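PDB 3U62: shikimate dehydrogenase (NADP(+)) from Thermotoga maritima, which probably catalyses the reversible NADPH-linked reduction of 3-dehydroshikimate to shikimate, a step on the way to chorismate and the aromatic amino acids. Local coordinates for residues D134-N139 / P151-S156; S169-T174 / L193-D198. All blocks are in the same frame, centred on the assembly; numbering follows the deposited sequence.

Overall arrangement
Both contacts pair neighbouring strands of one six-stranded parallel sheet, the Rossmann-type NADP-binding half of the enzyme. Contact 1 joins 135-139 to the outermost strand 153-156. Contact 2 joins the inner strands 169-172 and 195-198. Strand 111-114 lies between them, and the two centres are about 13 Å apart. Contact 1 is only partly buried: a lysine chain and an aromatic pair share one face, and a sulfate sits at the C-terminal end. Contact 2 is buried, with an offset aromatic stack on one face, serines at its N-terminal end and Asp-198 at its C-terminal end. Helix 118-129 packs on Ile-135 and Val-137 in contact 1 and on Phe-171 in contact 2.

Contact 1 (D134-N139 / P151-S156); sequences DIWVVN and PVKIFS. With SO4 (sulfate ion), chain E.
Trp-136 and Phe-155 meet edge-to-face on one side of a parallel strand pair, part of a beta-alpha-beta unit of the Rossmann fold. The Phe-155 edge points at the five-membered ring of Trp-136, with the planes at 77°. Phe-155 CE1 lies 3.7 Å from Trp-136 CB. Lys-153 runs alongside the indole. Its CD is anti to CA (chi2 -175°), which brings it to 4.0 Å from Trp-136 NE1. On the other face, Val-152 CG2 touches Val-137 CG2 at 3.8 Å. Four backbone hydrogen bonds join the strands. The two in the middle are short: Val-137 N to Lys-153 O and Phe-155 N to Val-137 O, both 2.7 Å. Helix 118-129 covers Ile-135 and Val-137, while helix 160-165 covers Val-138 and Phe-155. At the C-terminal end lies Asn-139, a predicted NADP(+)-binding residue. Asn-139 ND2 donates to sulfate O2 at 2.9 Å, with an N-H...O angle of 152°. Asn-139 OD1 rests 3.7 Å from Ile-154 CG2. An alanine here would probably leave the sulfate without one of its hydrogen-bond donors and Ile-154 CG2 without its contact with the amide oxygen. The ion, probably from the crystallisation liquor, is also hydrogen-bonded to Ala-116 N, Arg-140 N and Thr-141 OG1.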
ATOM      1  N   ASP A 134       5.791 -18.920  -5.037  1.00 11.08           N
ATOM      2  CA  ASP A 134       6.679 -18.478  -6.106  1.00 11.62           C
ATOM      3  C   ASP A 134       6.517 -16.981  -6.358  1.00 10.16           C
ATOM      4  O   ASP A 134       5.653 -16.559  -7.134  1.00 10.54           O
ATOM      5  CB  ASP A 134       6.397 -19.282  -7.380  1.00 12.87           C
ATOM      6  CG  ASP A 134       7.620 -19.435  -8.269  1.00 18.17           C
ATOM      7  OD1 ASP A 134       8.690 -18.873  -7.945  1.00 20.36           O
ATOM      8  OD2 ASP A 134       7.509 -20.124  -9.304  1.00 21.14           O
ATOM      9  N   ILE A 135       7.349 -16.188  -5.688  1.00  8.36           N
ATOM     10  CA  ILE A 135       7.277 -14.731  -5.775  1.00  8.47           C
ATOM     11  C   ILE A 135       8.565 -14.162  -6.364  1.00  8.64           C
ATOM     12  O   ILE A 135       9.662 -14.419  -5.860  1.00 10.07           O
ATOM     13  CB  ILE A 135       6.977 -14.079  -4.396  1.00  8.77           C
ATOM     14  CG1 ILE A 135       5.692 -14.658  -3.794  1.00  9.17           C
ATOM     15  CG2 ILE A 135       6.863 -12.555  -4.529  1.00  9.93           C
ATOM     16  CD1 ILE A 135       5.536 -14.438  -2.296  1.00 10.73           C
ATOM     17  N   TRP A 136       8.413 -13.394  -7.440  1.00  8.74           N
ATOM     18  CA  TRP A 136       9.535 -12.768  -8.124  1.00  8.08           C
ATOM     19  C   TRP A 136       9.440 -11.256  -7.998  1.00  7.63           C
ATOM     20  O   TRP A 136       8.504 -10.636  -8.509  1.00  9.04           O
ATOM     21  CB  TRP A 136       9.561 -13.157  -9.605  1.00  9.27           C
ATOM     22  CG  TRP A 136       9.573 -14.637  -9.878  1.00  9.03           C
ATOM     23  CD1 TRP A 136      10.004 -15.629  -9.038  1.00 11.24           C
ATOM     24  CD2 TRP A 136       9.169 -15.289 -11.089  1.00  9.17           C
ATOM     25  NE1 TRP A 136       9.872 -16.854  -9.643  1.00 12.03           N
ATOM     26  CE2 TRP A 136       9.366 -16.676 -10.903  1.00 10.56           C
ATOM     27  CE3 TRP A 136       8.652 -14.835 -12.312  1.00 11.11           C
ATOM     28  CZ2 TRP A 136       9.067 -17.615 -11.896  1.00 11.33           C
ATOM     29  CZ3 TRP A 136       8.353 -15.770 -13.298  1.00 12.72           C
ATOM     30  CH2 TRP A 136       8.564 -17.145 -13.083  1.00 12.10           C
ATOM     31  N   VAL A 137      10.409 -10.669  -7.308  1.00  7.29           N
ATOM     32  CA  VAL A 137      10.472  -9.224  -7.145  1.00  6.81           C
ATOM     33  C   VAL A 137      11.289  -8.618  -8.281  1.00  7.93           C
ATOM     34  O   VAL A 137      12.385  -9.087  -8.591  1.00  9.51           O
ATOM     35  CB  VAL A 137      11.071  -8.830  -5.770  1.00  7.98           C
ATOM     36  CG1 VAL A 137      11.282  -7.322  -5.670  1.00 10.39           C
ATOM     37  CG2 VAL A 137      10.175  -9.313  -4.641  1.00 10.89           C
ATOM     38  N   VAL A 138      10.734  -7.586  -8.909  1.00  7.32           N
ATOM     39  CA  VAL A 138      11.431  -6.827  -9.938  1.00  7.95           C
ATOM     40  C   VAL A 138      11.511  -5.383  -9.460  1.00  8.35           C
ATOM     41  O   VAL A 138      10.485  -4.713  -9.327  1.00  8.88           O
ATOM     42  CB  VAL A 138      10.699  -6.905 -11.301  1.00  9.32           C
ATOM     43  CG1 VAL A 138      11.443  -6.111 -12.362  1.00 11.18           C
ATOM     44  CG2 VAL A 138      10.544  -8.351 -11.742  1.00 10.73           C
ATOM     45  N   ASN A 139      12.721  -4.909  -9.180  1.00  9.14           N
ATOM     46  CA  ASN A 139      12.881  -3.563  -8.632  1.00  9.13           C
ATOM     47  C   ASN A 139      14.016  -2.746  -9.253  1.00  9.50           C
ATOM     48  O   ASN A 139      14.768  -3.241 -10.098  1.00 10.90           O
ATOM     49  CB  ASN A 139      12.989  -3.607  -7.100  1.00 10.03           C
ATOM     50  CG  ASN A 139      14.394  -3.912  -6.616  1.00 11.20           C
ATOM     51  OD1 ASN A 139      15.009  -4.902  -7.018  1.00 13.50           O
ATOM     52  ND2 ASN A 139      14.908  -3.059  -5.737  1.00 10.06           N
ATOM     53  N   PRO A 151      11.605 -14.844   1.263  1.00 10.65           N
ATOM     54  CA  PRO A 151      12.002 -15.912   0.340  1.00 11.73           C
ATOM     55  C   PRO A 151      11.490 -15.654  -1.079  1.00 11.49           C
ATOM     56  O   PRO A 151      10.547 -16.304  -1.543  1.00 14.61           O
ATOM     57  CB  PRO A 151      11.362 -17.163   0.951  1.00 12.16           C
ATOM     58  CG  PRO A 151      10.184 -16.657   1.699  1.00 11.27           C
ATOM     59  CD  PRO A 151      10.539 -15.283   2.187  1.00 13.12           C
ATOM     60  N   VAL A 152      12.123 -14.696  -1.749  1.00 10.81           N
ATOM     61  CA  VAL A 152      11.741 -14.280  -3.093  1.00 11.24           C
ATOM     62  C   VAL A 152      12.944 -14.355  -4.029  1.00 11.64           C
ATOM     63  O   VAL A 152      14.089 -14.423  -3.573  1.00 12.69           O
ATOM     64  CB  VAL A 152      11.167 -12.830  -3.102  1.00 11.09           C
ATOM     65  CG1 VAL A 152       9.885 -12.742  -2.278  1.00 11.22           C
ATOM     66  CG2 VAL A 152      12.205 -11.819  -2.598  1.00 12.52           C
ATOM     67  N   LYS A 153      12.684 -14.355  -5.333  1.00 11.42           N
ATOM     68  CA  LYS A 153      13.740 -14.142  -6.317  1.00 11.94           C
ATOM     69  C   LYS A 153      13.723 -12.670  -6.706  1.00 12.09           C
ATOM     70  O   LYS A 153      12.660 -12.044  -6.730  1.00 13.37           O
ATOM     71  CB  LYS A 153      13.544 -15.039  -7.540  1.00 14.32           C
ATOM     72  CG  LYS A 153      13.725 -16.520  -7.240  1.00 17.46           C
ATOM     73  CD  LYS A 153      13.649 -17.365  -8.495  1.00 23.47           C
ATOM     74  CE  LYS A 153      13.871 -18.838  -8.175  1.00 27.13           C
ATOM     75  NZ  LYS A 153      13.899 -19.683  -9.402  1.00 30.47           N
ATOM     76  N   ILE A 154      14.897 -12.115  -6.994  1.00 11.74           N
ATOM     77  CA  ILE A 154      15.014 -10.682  -7.268  1.00 11.25           C
ATOM     78  C   ILE A 154      15.623 -10.421  -8.647  1.00 11.19           C
ATOM     79  O   ILE A 154      16.665 -10.980  -8.998  1.00 12.98           O
ATOM     80  CB  ILE A 154      15.806  -9.944  -6.150  1.00 12.25           C
ATOM     81  CG1 ILE A 154      15.157 -10.192  -4.780  1.00 15.02           C
ATOM     82  CG2 ILE A 154      15.862  -8.435  -6.429  1.00 14.66           C
ATOM     83  CD1 ILE A 154      16.057  -9.905  -3.588  1.00 21.47           C
ATOM     84  N   PHE A 155      14.948  -9.568  -9.416  1.00 11.58           N
ATOM     85  CA  PHE A 155      15.348  -9.223 -10.777  1.00 11.40           C
ATOM     86  C   PHE A 155      15.372  -7.706 -10.949  1.00 11.54           C
ATOM     87  O   PHE A 155      14.731  -6.980 -10.187  1.00 11.36           O
ATOM     88  CB  PHE A 155      14.373  -9.839 -11.788  1.00 12.84           C
ATOM     89  CG  PHE A 155      14.232 -11.331 -11.668  1.00 13.33           C
ATOM     90  CD1 PHE A 155      13.176 -11.888 -10.951  1.00 14.60           C
ATOM     91  CD2 PHE A 155      15.153 -12.181 -12.273  1.00 16.17           C
ATOM     92  CE1 PHE A 155      13.042 -13.268 -10.835  1.00 15.00           C
ATOM     93  CE2 PHE A 155      15.029 -13.563 -12.163  1.00 18.12           C
ATOM     94  CZ  PHE A 155      13.969 -14.109 -11.443  1.00 17.59           C
ATOM     95  N   SER A 156      16.116  -7.232 -11.945  1.00 12.80           N
ATOM     96  CA  SER A 156      16.150  -5.807 -12.273  1.00 12.14           C
ATOM     97  C   SER A 156      15.030  -5.452 -13.252  1.00 13.43           C
ATOM     98  O   SER A 156      14.463  -6.336 -13.900  1.00 11.94           O
ATOM     99  CB  SER A 156      17.521  -5.411 -12.826  1.00 14.61           C
ATOM    100  OG  SER A 156      17.957  -6.325 -13.821  1.00 18.03           O
TER
HETATM  101  S   SO4 E 503      12.351   0.156  -6.076  1.00 11.97           S
HETATM  102  O1  SO4 E 503      12.533   1.603  -6.161  1.00 17.79           O
HETATM  103  O2  SO4 E 503      13.620  -0.473  -5.708  1.00 17.66           O
HETATM  104  O3  SO4 E 503      11.920  -0.357  -7.373  1.00 12.01           O
HETATM  105  O4  SO4 E 503      11.337  -0.152  -5.071  1.00 17.78           O
HETATM  106  O   HOH W   1       9.579 -17.203  -3.982  1.00 20.81           O

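Contact 2 (S169-T174 / L193-D198)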
ATOM      1  N   SER A 169       0.439 -13.744 -12.162  1.00  7.77           N
ATOM      2  CA  SER A 169      -0.045 -12.547 -11.471  1.00  7.74           C
ATOM      3  C   SER A 169       1.019 -11.457 -11.433  1.00  7.24           C
ATOM      4  O   SER A 169       2.210 -11.744 -11.294  1.00  9.14           O
ATOM      5  CB  SER A 169      -0.497 -12.881 -10.048  1.00  8.58           C
ATOM      6  OG  SER A 169      -1.552 -13.830 -10.055  1.00  8.70           O
ATOM      7  N   LEU A 170       0.575 -10.208 -11.554  1.00  7.93           N
ATOM      8  CA  LEU A 170       1.463  -9.050 -11.509  1.00  7.41           C
ATOM      9  C   LEU A 170       0.946  -7.994 -10.533  1.00  7.21           C
ATOM     10  O   LEU A 170      -0.218  -7.591 -10.598  1.00  7.49           O
ATOM     11  CB  LEU A 170       1.625  -8.440 -12.908  1.00  8.34           C
ATOM     12  CG  LEU A 170       2.417  -7.135 -13.060  1.00  8.97           C
ATOM     13  CD1 LEU A 170       3.893  -7.342 -12.754  1.00  9.13           C
ATOM     14  CD2 LEU A 170       2.241  -6.561 -14.452  1.00  9.21           C
ATOM     15  N   PHE A 171       1.826  -7.559  -9.633  1.00  6.82           N
ATOM     16  CA  PHE A 171       1.536  -6.489  -8.685  1.00  6.69           C
ATOM     17  C   PHE A 171       2.481  -5.320  -8.934  1.00  8.00           C
ATOM     18  O   PHE A 171       3.704  -5.489  -8.866  1.00  9.66           O
ATOM     19  CB  PHE A 171       1.740  -6.968  -7.239  1.00  7.52           C
ATOM     20  CG  PHE A 171       0.675  -7.906  -6.733  1.00  7.37           C
ATOM     21  CD1 PHE A 171       0.616  -9.224  -7.175  1.00  8.99           C
ATOM     22  CD2 PHE A 171      -0.244  -7.481  -5.778  1.00  8.92           C
ATOM     23  CE1 PHE A 171      -0.361 -10.097  -6.698  1.00 10.21           C
ATOM     24  CE2 PHE A 171      -1.225  -8.349  -5.295  1.00  8.03           C
ATOM     25  CZ  PHE A 171      -1.281  -9.658  -5.756  1.00  9.11           C
ATOM     26  N   ASN A 172       1.934  -4.142  -9.230  1.00  8.08           N
ATOM     27  CA  ASN A 172       2.733  -2.924  -9.163  1.00  7.50           C
ATOM     28  C   ASN A 172       2.600  -2.305  -7.782  1.00  7.74           C
ATOM     29  O   ASN A 172       1.487  -2.022  -7.330  1.00  9.36           O
ATOM     30  CB  ASN A 172       2.339  -1.892 -10.221  1.00  8.36           C
ATOM     31  CG  ASN A 172       3.041  -0.554 -10.010  1.00  9.14           C
ATOM     32  OD1 ASN A 172       2.400   0.484  -9.840  1.00 13.82           O
ATOM     33  ND2 ASN A 172       4.372  -0.578  -9.994  1.00  7.05           N
ATOM     34  N   THR A 173       3.732  -2.096  -7.117  1.00  8.10           N
ATOM     35  CA  THR A 173       3.741  -1.482  -5.787  1.00  8.96           C
ATOM     36  C   THR A 173       4.505  -0.154  -5.774  1.00 10.78           C
ATOM     37  O   THR A 173       4.638   0.487  -4.727  1.00 10.94           O
ATOM     38  CB  THR A 173       4.316  -2.428  -4.704  1.00  9.45           C
ATOM     39  OG1 THR A 173       5.740  -2.516  -4.846  1.00  9.92           O
ATOM     40  CG2 THR A 173       3.703  -3.823  -4.809  1.00  8.87           C
ATOM     41  N   THR A 174       4.998   0.251  -6.943  1.00  9.77           N
ATOM     42  CA  THR A 174       5.758   1.492  -7.091  1.00 10.95           C
ATOM     43  C   THR A 174       4.834   2.672  -7.381  1.00 12.09           C
ATOM     44  O   THR A 174       3.619   2.505  -7.532  1.00 12.62           O
ATOM     45  CB  THR A 174       6.795   1.402  -8.239  1.00 11.63           C
ATOM     46  OG1 THR A 174       6.116   1.386  -9.503  1.00 12.05           O
ATOM     47  CG2 THR A 174       7.657   0.154  -8.110  1.00 11.97           C
ATOM     48  N   LEU A 193      -1.780 -13.139 -18.172  1.00 12.26           N
ATOM     49  CA  LEU A 193      -1.881 -13.019 -16.723  1.00 10.63           C
ATOM     50  C   LEU A 193      -3.335 -13.212 -16.305  1.00 10.54           C
ATOM     51  O   LEU A 193      -4.256 -12.859 -17.050  1.00 11.51           O
ATOM     52  CB  LEU A 193      -1.385 -11.652 -16.245  1.00 10.66           C
ATOM     53  CG  LEU A 193       0.094 -11.288 -16.418  1.00 10.16           C
ATOM     54  CD1 LEU A 193       0.300  -9.809 -16.155  1.00  9.16           C
ATOM     55  CD2 LEU A 193       1.000 -12.121 -15.516  1.00 11.34           C
ATOM     56  N   SER A 194      -3.537 -13.773 -15.118  1.00  8.61           N
ATOM     57  CA  SER A 194      -4.878 -13.904 -14.554  1.00  8.62           C
ATOM     58  C   SER A 194      -5.199 -12.767 -13.584  1.00  7.57           C
ATOM     59  O   SER A 194      -6.368 -12.511 -13.288  1.00  8.44           O
ATOM     60  CB  SER A 194      -5.054 -15.263 -13.870  1.00 12.11           C
ATOM     61  OG  SER A 194      -4.110 -15.433 -12.815  1.00 19.75           O
ATOM     62  N   LEU A 195      -4.160 -12.093 -13.096  1.00  7.69           N
ATOM     63  CA  LEU A 195      -4.324 -10.960 -12.189  1.00  7.02           C
ATOM     64  C   LEU A 195      -3.336  -9.838 -12.482  1.00  6.70           C
ATOM     65  O   LEU A 195      -2.127 -10.064 -12.563  1.00  7.18           O
ATOM     66  CB  LEU A 195      -4.190 -11.409 -10.726  1.00  7.87           C
ATOM     67  CG  LEU A 195      -4.146 -10.339  -9.621  1.00  7.38           C
ATOM     68  CD1 LEU A 195      -5.481  -9.620  -9.467  1.00  8.64           C
ATOM     69  CD2 LEU A 195      -3.717 -10.954  -8.298  1.00  9.03           C
ATOM     70  N   VAL A 196      -3.870  -8.632 -12.655  1.00  6.35           N
ATOM     71  CA  VAL A 196      -3.066  -7.414 -12.672  1.00  6.74           C
ATOM     72  C   VAL A 196      -3.539  -6.542 -11.512  1.00  7.09           C
ATOM     73  O   VAL A 196      -4.706  -6.141 -11.451  1.00  7.42           O
ATOM     74  CB  VAL A 196      -3.167  -6.656 -14.021  1.00  7.55           C
ATOM     75  CG1 VAL A 196      -2.534  -5.268 -13.920  1.00  7.92           C
ATOM     76  CG2 VAL A 196      -2.508  -7.460 -15.138  1.00  8.46           C
ATOM     77  N   TYR A 197      -2.621  -6.271 -10.590  1.00  6.95           N
ATOM     78  CA  TYR A 197      -2.927  -5.560  -9.360  1.00  7.22           C
ATOM     79  C   TYR A 197      -2.030  -4.333  -9.272  1.00  8.20           C
ATOM     80  O   TYR A 197      -0.809  -4.438  -9.403  1.00  8.98           O
ATOM     81  CB  TYR A 197      -2.690  -6.493  -8.169  1.00  7.83           C
ATOM     82  CG  TYR A 197      -3.235  -6.032  -6.830  1.00  8.10           C
ATOM     83  CD1 TYR A 197      -4.314  -6.687  -6.235  1.00  8.82           C
ATOM     84  CD2 TYR A 197      -2.648  -4.971  -6.138  1.00  8.65           C
ATOM     85  CE1 TYR A 197      -4.810  -6.283  -4.996  1.00  7.88           C
ATOM     86  CE2 TYR A 197      -3.137  -4.558  -4.902  1.00  8.04           C
ATOM     87  CZ  TYR A 197      -4.216  -5.218  -4.338  1.00  7.64           C
ATOM     88  OH  TYR A 197      -4.699  -4.810  -3.117  1.00  8.22           O
ATOM     89  N   ASP A 198      -2.639  -3.173  -9.061  1.00  8.52           N
ATOM     90  CA  ASP A 198      -1.893  -1.930  -8.928  1.00  9.73           C
ATOM     91  C   ASP A 198      -2.272  -1.271  -7.610  1.00 10.98           C
ATOM     92  O   ASP A 198      -3.455  -1.065  -7.335  1.00 13.39           O
ATOM     93  CB  ASP A 198      -2.201  -0.999 -10.108  1.00 10.61           C
ATOM     94  CG  ASP A 198      -1.102   0.024 -10.360  1.00 11.89           C
ATOM     95  OD1 ASP A 198      -0.465   0.491  -9.391  1.00 11.93           O
ATOM     96  OD2 ASP A 198      -0.879   0.370 -11.541  1.00 12.74           O
TER
HETATM   97  O   HOH W   2      -4.042 -14.799 -10.153  1.00 11.27           O
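Phe-171 and Tyr-197 form an offset stack on one face of a parallel strand pair, part of the beta-alpha-beta unit 169-172, 187-190, 195-198 of the Rossmann-type sheet. This is the tight part of the contact. The ring planes are 26° apart, and Phe-171 CE2 lies over the Tyr-197 ring, 3.4 Å from Tyr-197 CG. In return, Tyr-197 CB sits over the face of Phe-171 in a CH-pi contact. Tyr-197 CG is anti to the backbone N (chi1 -167°), Phe-171 CG to the carbonyl carbon (chi1 -73°). The rings thus start in different directions and overlap only in part. Tyr-197 lies close to Val-199, predicted to bind NADP(+). Three backbone hydrogen bonds join the strands. Leu-193 CD1 packs on Leu-170 CB at 3.8 Å. The hydroxyls of Ser-169 and partly exposed Ser-194 meet more loosely: their OG atoms are 4.1 Å apart, bridged by water, and bond to Lys-108 O and Lys-168 O respectively. At the tip of its ring, Tyr-197 OH is hydrogen-bonded to Ser-101 OG; Asp-198 bonds Thr-204 OG1 through OD2 and Ile-200 N through OD1. Strands 111-114 and 217-219 flank the pair; helix 118-129 packs on Phe-171, helix 205-213 on Leu-170 and Val-196.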